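Local coordinates for protein catalase (Bacillus pumilus, PDB 4QOL) that breaks down hydrogen peroxide into water and oxygen at a buried heme and also shows peroxidase-like reactivity toward phenolic substrates, at residues T211-Y216 with D277-T282; V147-P152 with W165-L170. All blocks are in the same frame, centred on the assembly; numbering follows the deposited sequence.

In the fold
Both contacts fall within the catalase family region of the chain, their centres 26 Å apart and their nearest atoms about 9 Å from each other, so they do not touch. Both segments of contact 2 precede those of contact 1. Contact 2 joins two short helices, 143-150 and 161-169, whereas contact 1 sets a loop against strand 211-220 of the antiparallel sheet. The side chains of K215 in contact 1 and of L150 in contact 2 are each about 10 Å from a bound heme. An acetate, likely a crystallisation additive, lies about 4 Å from the side chain of L150.

Contact 1 of 2, residues T211-Y216 with D277-T282; sequences TKYVKY and DPCDPT
C279 and P278 meet the ring of Y213, which extends from strand 211-216 toward the loop 277-282 with its CG anti to the carbonyl carbon (chi1 -72°). SG of C279 is nearest CE1 and CZ of Y213, 3.8 Å from CE1, in an oblique sulfur-aromatic contact. It lies 4.2 Å from the centroid of the Y213 ring, 31° off the ring normal. CG of P278 meets CE2 of the same tyrosine at 4.3 Å, also obliquely. Two residues on, K215 reaches for the same loop. Its NZ gives a 2.8 Å bond to water 2, which in turn lies within hydrogen-bonding distance of the carbonyl oxygens of P278 and D280; NZ also bonds V199 O directly, and W285 adds a cation-pi contact. These alternate residues of strand 211-220 point out of the antiparallel sheet of the catalase core, and the loop between strands 258-267 and 293-302 packs against them. The first four loop residues form a type I turn, closed by D280 N to D277 O. Within it, D277 OD1 accepts from C279 N at 2.7 Å in an Asx turn, which helps fix the residue carrying the sulfur. In a second Asx turn D280 OD1 accepts from T282 N, and T282 OG1 adds a bond from the same face of the carboxylate. D280 OD2 makes salt bridges to R138 and K283.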
ATOM      1  N   THR A 211     -16.756  -2.657  40.356  1.00 21.39           N
ATOM      2  CA  THR A 211     -17.245  -2.471  38.959  1.00 22.40           C
ATOM      3  C   THR A 211     -18.740  -2.180  38.906  1.00 21.46           C
ATOM      4  O   THR A 211     -19.535  -2.805  39.635  1.00 20.27           O
ATOM      5  CB  THR A 211     -16.978  -3.733  38.114  1.00 22.06           C
ATOM      6  OG1 THR A 211     -15.586  -4.027  38.107  1.00 23.72           O
ATOM      7  CG2 THR A 211     -17.470  -3.516  36.634  1.00 21.70           C
ATOM      8  N   LYS A 212     -19.124  -1.209  38.054  1.00 21.59           N
ATOM      9  CA  LYS A 212     -20.522  -0.964  37.712  1.00 20.99           C
ATOM     10  C   LYS A 212     -20.600  -0.977  36.186  1.00 19.14           C
ATOM     11  O   LYS A 212     -19.633  -0.657  35.492  1.00 18.94           O
ATOM     12  CB  LYS A 212     -21.005   0.413  38.150  1.00 25.80           C
ATOM     13  CG  LYS A 212     -20.848   0.696  39.615  1.00 31.14           C
ATOM     14  CD  LYS A 212     -22.170   0.665  40.291  1.00 35.79           C
ATOM     15  CE  LYS A 212     -21.978   1.009  41.753  1.00 39.66           C
ATOM     16  NZ  LYS A 212     -22.968   0.231  42.525  1.00 43.83           N
ATOM     17  N   TYR A 213     -21.734  -1.418  35.691  1.00 17.84           N
ATOM     18  CA  TYR A 213     -22.081  -1.185  34.291  1.00 16.50           C
ATOM     19  C   TYR A 213     -22.506   0.271  34.077  1.00 16.03           C
ATOM     20  O   TYR A 213     -23.153   0.878  34.902  1.00 15.66           O
ATOM     21  CB  TYR A 213     -23.218  -2.070  33.849  1.00 17.57           C
ATOM     22  CG  TYR A 213     -22.946  -3.556  33.664  1.00 19.26           C
ATOM     23  CD1 TYR A 213     -21.806  -4.036  33.009  1.00 20.53           C
ATOM     24  CD2 TYR A 213     -23.859  -4.479  34.125  1.00 21.28           C
ATOM     25  CE1 TYR A 213     -21.606  -5.382  32.826  1.00 20.60           C
ATOM     26  CE2 TYR A 213     -23.689  -5.822  33.894  1.00 22.60           C
ATOM     27  CZ  TYR A 213     -22.565  -6.259  33.250  1.00 23.90           C
ATOM     28  OH  TYR A 213     -22.413  -7.583  33.002  1.00 28.66           O
ATOM     29  N   VAL A 214     -22.115   0.828  32.880  1.00 15.56           N
ATOM     30  CA  VAL A 214     -22.412   2.190  32.558  1.00 16.39           C
ATOM     31  C   VAL A 214     -22.906   2.311  31.122  1.00 15.52           C
ATOM     32  O   VAL A 214     -22.457   1.580  30.255  1.00 17.05           O
ATOM     33  CB  VAL A 214     -21.194   3.122  32.831  1.00 17.02           C
ATOM     34  CG1 VAL A 214     -20.050   2.799  31.898  1.00 17.59           C
ATOM     35  CG2 VAL A 214     -21.577   4.600  32.772  1.00 17.30           C
ATOM     36  N   LYS A 215     -23.817   3.251  30.920  1.00 15.31           N
ATOM     37  CA  LYS A 215     -24.232   3.749  29.622  1.00 16.95           C
ATOM     38  C   LYS A 215     -24.035   5.254  29.583  1.00 17.83           C
ATOM     39  O   LYS A 215     -24.298   5.989  30.544  1.00 19.56           O
ATOM     40  CB  LYS A 215     -25.698   3.340  29.343  1.00 17.82           C
ATOM     41  CG  LYS A 215     -25.802   1.920  28.857  1.00 18.96           C
ATOM     42  CD  LYS A 215     -27.179   1.586  28.307  1.00 20.69           C
ATOM     43  CE  LYS A 215     -27.250   0.136  27.908  1.00 18.97           C
ATOM     44  NZ  LYS A 215     -26.589  -0.232  26.665  1.00 19.35           N
ATOM     45  N   TYR A 216     -23.559   5.720  28.431  1.00 17.55           N
ATOM     46  CA  TYR A 216     -23.315   7.143  28.180  1.00 17.43           C
ATOM     47  C   TYR A 216     -24.398   7.766  27.280  1.00 18.31           C
ATOM     48  O   TYR A 216     -24.865   7.142  26.275  1.00 18.46           O
ATOM     49  CB  TYR A 216     -22.010   7.301  27.444  1.00 17.15           C
ATOM     50  CG  TYR A 216     -20.742   6.921  28.189  1.00 16.55           C
ATOM     51  CD1 TYR A 216     -20.122   7.804  29.049  1.00 16.02           C
ATOM     52  CD2 TYR A 216     -20.091   5.709  27.913  1.00 16.30           C
ATOM     53  CE1 TYR A 216     -18.940   7.481  29.690  1.00 16.85           C
ATOM     54  CE2 TYR A 216     -18.879   5.400  28.510  1.00 17.27           C
ATOM     55  CZ  TYR A 216     -18.318   6.281  29.402  1.00 16.31           C
ATOM     56  OH  TYR A 216     -17.107   5.981  29.935  1.00 17.27           O
ATOM     57  N   ASP A 277     -30.885  -9.033  28.494  1.00 18.89           N
ATOM     58  CA  ASP A 277     -29.434  -8.951  28.803  1.00 18.75           C
ATOM     59  C   ASP A 277     -28.990  -7.478  28.758  1.00 17.88           C
ATOM     60  O   ASP A 277     -29.130  -6.814  27.738  1.00 18.11           O
ATOM     61  CB  ASP A 277     -28.641  -9.789  27.795  1.00 18.91           C
ATOM     62  CG  ASP A 277     -27.168  -9.828  28.059  1.00 19.15           C
ATOM     63  OD1 ASP A 277     -26.593  -8.897  28.676  1.00 20.60           O
ATOM     64  OD2 ASP A 277     -26.583 -10.808  27.642  1.00 21.43           O
ATOM     65  N   PRO A 278     -28.486  -6.924  29.902  1.00 18.05           N
ATOM     66  CA  PRO A 278     -28.132  -5.515  29.928  1.00 18.20           C
ATOM     67  C   PRO A 278     -26.968  -5.178  28.959  1.00 17.85           C
ATOM     68  O   PRO A 278     -26.770  -3.993  28.678  1.00 20.49           O
ATOM     69  CB  PRO A 278     -27.779  -5.254  31.388  1.00 18.75           C
ATOM     70  CG  PRO A 278     -27.472  -6.577  31.917  1.00 18.36           C
ATOM     71  CD  PRO A 278     -28.427  -7.499  31.233  1.00 18.56           C
ATOM     72  N   CYS A 279     -26.246  -6.197  28.495  1.00 17.14           N
ATOM     73  CA  CYS A 279     -25.144  -6.040  27.539  1.00 17.27           C
ATOM     74  C   CYS A 279     -25.554  -6.462  26.115  1.00 16.85           C
ATOM     75  O   CYS A 279     -24.696  -6.665  25.232  1.00 16.90           O
ATOM     76  CB  CYS A 279     -23.913  -6.809  27.968  1.00 18.34           C
ATOM     77  SG  CYS A 279     -23.173  -6.153  29.507  1.00 19.35           S
ATOM     78  N   ASP A 280     -26.862  -6.534  25.865  1.00 16.79           N
ATOM     79  CA  ASP A 280     -27.407  -6.629  24.530  1.00 15.71           C
ATOM     80  C   ASP A 280     -27.612  -5.221  23.921  1.00 15.70           C
ATOM     81  O   ASP A 280     -28.449  -4.479  24.395  1.00 19.43           O
ATOM     82  CB  ASP A 280     -28.803  -7.341  24.621  1.00 17.01           C
ATOM     83  CG  ASP A 280     -29.496  -7.536  23.267  1.00 17.48           C
ATOM     84  OD1 ASP A 280     -28.982  -7.067  22.227  1.00 17.49           O
ATOM     85  OD2 ASP A 280     -30.629  -8.118  23.245  1.00 15.43           O
ATOM     86  N   PRO A 281     -26.835  -4.850  22.869  1.00 14.05           N
ATOM     87  CA  PRO A 281     -26.897  -3.471  22.357  1.00 13.70           C
ATOM     88  C   PRO A 281     -28.144  -3.181  21.484  1.00 13.85           C
ATOM     89  O   PRO A 281     -28.270  -2.074  21.029  1.00 14.21           O
ATOM     90  CB  PRO A 281     -25.619  -3.364  21.544  1.00 12.54           C
ATOM     91  CG  PRO A 281     -25.456  -4.737  20.976  1.00 13.71           C
ATOM     92  CD  PRO A 281     -25.938  -5.691  22.080  1.00 13.21           C
ATOM     93  N   THR A 282     -29.059  -4.129  21.366  1.00 14.45           N
ATOM     94  CA  THR A 282     -30.383  -3.881  20.858  1.00 14.84           C
ATOM     95  C   THR A 282     -31.351  -3.418  21.964  1.00 15.89           C
ATOM     96  O   THR A 282     -32.511  -3.159  21.687  1.00 16.89           O
ATOM     97  CB  THR A 282     -31.032  -5.080  20.152  1.00 16.08           C
ATOM     98  OG1 THR A 282     -31.332  -6.099  21.119  1.00 16.76           O
ATOM     99  CG2 THR A 282     -30.168  -5.576  19.039  1.00 17.79           C
TER
HETATM  100  O   HOH W   1     -24.200  -9.746  31.050  1.00 46.88           O
HETATM  101  O   HOH W   2     -27.136  -2.880  26.083  1.00 17.82           O

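Contact 2 of 2, residues V147-P152 with W165-L170; sequences VHSLKP and WDFMTL
The F167 ring meets S149 OG obliquely, with the closest approach at the root of the ring: OG lies 3.5 Å from CB of F167 and 3.8 Å from its CG. In the plane of the same ring, at its edge, sits SD of the following residue, M168. CB of S149 adds to the contact, 3.6 Å from CB of F167, and the CA atoms of these two residues come within 6.4 Å, the closest CA pair across the two segments. CG of F167 stands anti to the backbone N (chi1 178°), whereas OG of S149 is tucked between its own N and carbonyl carbon (chi1 83°). From there the hydroxyl bonds back to M146 O in its own helix, so its polar end is satisfied while it packs against the phenylalanine. Beside this pair the contact is wholly apolar. The M168 chain bends at chi2 (-62°) and brings its methyl CE to 3.9 Å from CD1 of L150; the leucine and methionine side chains cross at about a right angle. No hydrogen bond joins the segments, and the contact is buried packing between two helices close together in sequence. Side-chain contacts of F167 and M168 with M146 extend it back along helix 143-150. On its other sides, helix 161-169 rests through W165 on helix 434-448 and through T169 on helix 453-466, while P386 of a neighbouring subunit packs on F167.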
ATOM      1  N   VAL A 147     -23.972  -4.499   6.860  1.00 12.48           N
ATOM      2  CA  VAL A 147     -23.456  -3.439   6.019  1.00 13.45           C
ATOM      3  C   VAL A 147     -23.678  -3.717   4.502  1.00 13.09           C
ATOM      4  O   VAL A 147     -24.126  -2.850   3.755  1.00 14.68           O
ATOM      5  CB  VAL A 147     -22.034  -3.120   6.330  1.00 13.91           C
ATOM      6  CG1 VAL A 147     -21.485  -2.103   5.350  1.00 14.21           C
ATOM      7  CG2 VAL A 147     -21.964  -2.532   7.745  1.00 14.20           C
ATOM      8  N   HIS A 148     -23.304  -4.922   4.070  1.00 13.06           N
ATOM      9  CA  HIS A 148     -23.462  -5.255   2.665  1.00 12.58           C
ATOM     10  C   HIS A 148     -24.945  -5.175   2.234  1.00 12.93           C
ATOM     11  O   HIS A 148     -25.209  -4.794   1.058  1.00 13.58           O
ATOM     12  CB  HIS A 148     -22.937  -6.646   2.394  1.00 13.08           C
ATOM     13  CG  HIS A 148     -21.437  -6.780   2.390  1.00 12.12           C
ATOM     14  ND1 HIS A 148     -20.819  -7.957   2.095  1.00 12.48           N
ATOM     15  CD2 HIS A 148     -20.447  -5.895   2.677  1.00 11.25           C
ATOM     16  CE1 HIS A 148     -19.503  -7.778   2.109  1.00 11.58           C
ATOM     17  NE2 HIS A 148     -19.267  -6.539   2.451  1.00 10.55           N
ATOM     18  N   SER A 149     -25.884  -5.526   3.134  1.00 12.83           N
ATOM     19  CA  SER A 149     -27.334  -5.437   2.759  1.00 12.48           C
ATOM     20  C   SER A 149     -27.797  -4.007   2.606  1.00 13.08           C
ATOM     21  O   SER A 149     -28.616  -3.714   1.752  1.00 15.60           O
ATOM     22  CB  SER A 149     -28.194  -6.205   3.781  1.00 12.81           C
ATOM     23  OG  SER A 149     -28.458  -5.421   4.921  1.00 14.01           O
ATOM     24  N   LEU A 150     -27.196  -3.081   3.356  1.00 14.16           N
ATOM     25  CA  LEU A 150     -27.584  -1.661   3.412  1.00 12.59           C
ATOM     26  C   LEU A 150     -26.909  -0.847   2.342  1.00 12.86           C
ATOM     27  O   LEU A 150     -27.466   0.115   1.791  1.00 16.35           O
ATOM     28  CB  LEU A 150     -27.243  -1.045   4.746  1.00 12.99           C
ATOM     29  CG  LEU A 150     -28.199  -1.465   5.883  1.00 13.30           C
ATOM     30  CD1 LEU A 150     -27.491  -1.288   7.257  1.00 14.11           C
ATOM     31  CD2 LEU A 150     -29.467  -0.652   5.861  1.00 14.10           C
ATOM     32  N   LYS A 151     -25.689  -1.249   2.016  1.00 13.66           N
ATOM     33  CA  LYS A 151     -24.883  -0.581   1.029  1.00 13.39           C
ATOM     34  C   LYS A 151     -25.496  -0.718  -0.335  1.00 13.46           C
ATOM     35  O   LYS A 151     -26.227  -1.676  -0.665  1.00 13.97           O
ATOM     36  CB  LYS A 151     -23.456  -1.165   0.960  1.00 12.85           C
ATOM     37  CG  LYS A 151     -22.496  -0.765   2.129  1.00 13.06           C
ATOM     38  CD  LYS A 151     -21.778   0.504   1.873  1.00 13.09           C
ATOM     39  CE  LYS A 151     -20.925   0.986   3.024  1.00 12.71           C
ATOM     40  NZ  LYS A 151     -20.073   2.150   2.587  1.00 13.70           N
ATOM     41  N   PRO A 152     -25.165   0.230  -1.226  1.00 14.96           N
ATOM     42  CA  PRO A 152     -25.531   0.060  -2.616  1.00 14.75           C
ATOM     43  C   PRO A 152     -25.313  -1.371  -3.137  1.00 14.76           C
ATOM     44  O   PRO A 152     -24.295  -1.979  -2.860  1.00 14.92           O
ATOM     45  CB  PRO A 152     -24.652   1.113  -3.327  1.00 15.31           C
ATOM     46  CG  PRO A 152     -24.632   2.244  -2.303  1.00 16.21           C
ATOM     47  CD  PRO A 152     -24.482   1.501  -0.979  1.00 15.26           C
ATOM     48  N   TRP A 165     -34.007  -4.919   3.742  1.00 14.16           N
ATOM     49  CA  TRP A 165     -35.146  -5.519   4.422  1.00 13.85           C
ATOM     50  C   TRP A 165     -35.116  -7.052   4.453  1.00 13.19           C
ATOM     51  O   TRP A 165     -35.557  -7.628   5.453  1.00 13.59           O
ATOM     52  CB  TRP A 165     -36.485  -5.001   3.845  1.00 14.49           C
ATOM     53  CG  TRP A 165     -36.819  -3.619   4.334  1.00 14.63           C
ATOM     54  CD1 TRP A 165     -36.750  -2.451   3.628  1.00 16.13           C
ATOM     55  CD2 TRP A 165     -37.256  -3.265   5.630  1.00 15.87           C
ATOM     56  NE1 TRP A 165     -37.133  -1.391   4.416  1.00 15.69           N
ATOM     57  CE2 TRP A 165     -37.439  -1.885   5.655  1.00 15.46           C
ATOM     58  CE3 TRP A 165     -37.578  -4.008   6.802  1.00 15.57           C
ATOM     59  CZ2 TRP A 165     -37.835  -1.200   6.813  1.00 17.22           C
ATOM     60  CZ3 TRP A 165     -38.034  -3.342   7.909  1.00 15.83           C
ATOM     61  CH2 TRP A 165     -38.120  -1.943   7.936  1.00 16.21           C
ATOM     62  N   ASP A 166     -34.545  -7.698   3.424  1.00 13.50           N
ATOM     63  CA  ASP A 166     -34.367  -9.139   3.440  1.00 13.72           C
ATOM     64  C   ASP A 166     -33.541  -9.494   4.677  1.00 14.96           C
ATOM     65  O   ASP A 166     -33.925 -10.328   5.501  1.00 16.48           O
ATOM     66  CB  ASP A 166     -33.665  -9.639   2.214  1.00 14.02           C
ATOM     67  CG  ASP A 166     -33.568 -11.178   2.128  1.00 15.06           C
ATOM     68  OD1 ASP A 166     -34.448 -11.894   2.663  1.00 16.62           O
ATOM     69  OD2 ASP A 166     -32.699 -11.645   1.351  1.00 16.36           O
ATOM     70  N   PHE A 167     -32.400  -8.867   4.799  1.00 15.16           N
ATOM     71  CA  PHE A 167     -31.541  -9.101   5.993  1.00 14.26           C
ATOM     72  C   PHE A 167     -32.201  -8.777   7.295  1.00 14.01           C
ATOM     73  O   PHE A 167     -32.132  -9.568   8.245  1.00 15.62           O
ATOM     74  CB  PHE A 167     -30.197  -8.300   5.884  1.00 14.33           C
ATOM     75  CG  PHE A 167     -29.292  -8.435   7.076  1.00 14.97           C
ATOM     76  CD1 PHE A 167     -28.351  -9.500   7.189  1.00 13.73           C
ATOM     77  CD2 PHE A 167     -29.399  -7.519   8.112  1.00 15.28           C
ATOM     78  CE1 PHE A 167     -27.588  -9.620   8.389  1.00 14.37           C
ATOM     79  CE2 PHE A 167     -28.693  -7.670   9.300  1.00 16.19           C
ATOM     80  CZ  PHE A 167     -27.744  -8.680   9.402  1.00 14.93           C
ATOM     81  N   MET A 168     -32.756  -7.578   7.411  1.00 13.91           N
ATOM     82  CA  MET A 168     -33.323  -7.141   8.668  1.00 14.56           C
ATOM     83  C   MET A 168     -34.480  -8.006   9.143  1.00 15.10           C
ATOM     84  O   MET A 168     -34.548  -8.368  10.343  1.00 14.35           O
ATOM     85  CB  MET A 168     -33.748  -5.686   8.617  1.00 15.08           C
ATOM     86  CG  MET A 168     -32.634  -4.705   8.463  1.00 15.80           C
ATOM     87  SD  MET A 168     -31.403  -4.626   9.768  1.00 17.39           S
ATOM     88  CE  MET A 168     -30.260  -3.518   8.895  1.00 17.50           C
ATOM     89  N   THR A 169     -35.364  -8.376   8.241  1.00 16.06           N
ATOM     90  CA  THR A 169     -36.517  -9.231   8.620  1.00 16.47           C
ATOM     91  C   THR A 169     -36.122 -10.605   9.165  1.00 15.64           C
ATOM     92  O   THR A 169     -36.790 -11.143  10.054  1.00 17.26           O
ATOM     93  CB  THR A 169     -37.526  -9.402   7.446  1.00 16.43           C
ATOM     94  OG1 THR A 169     -36.915  -9.981   6.302  1.00 17.27           O
ATOM     95  CG2 THR A 169     -38.184  -8.078   7.138  1.00 17.85           C
ATOM     96  N   LEU A 170     -35.032 -11.158   8.605  1.00 16.06           N
ATOM     97  CA  LEU A 170     -34.428 -12.388   8.989  1.00 15.30           C
ATOM     98  C   LEU A 170     -33.486 -12.277  10.226  1.00 16.32           C
ATOM     99  O   LEU A 170     -32.956 -13.304  10.710  1.00 15.17           O
ATOM    100  CB  LEU A 170     -33.712 -13.024   7.829  1.00 15.91           C
ATOM    101  CG  LEU A 170     -34.636 -13.413   6.644  1.00 16.90           C
ATOM    102  CD1 LEU A 170     -33.813 -13.855   5.455  1.00 16.93           C
ATOM    103  CD2 LEU A 170     -35.570 -14.539   7.086  1.00 18.01           C
TER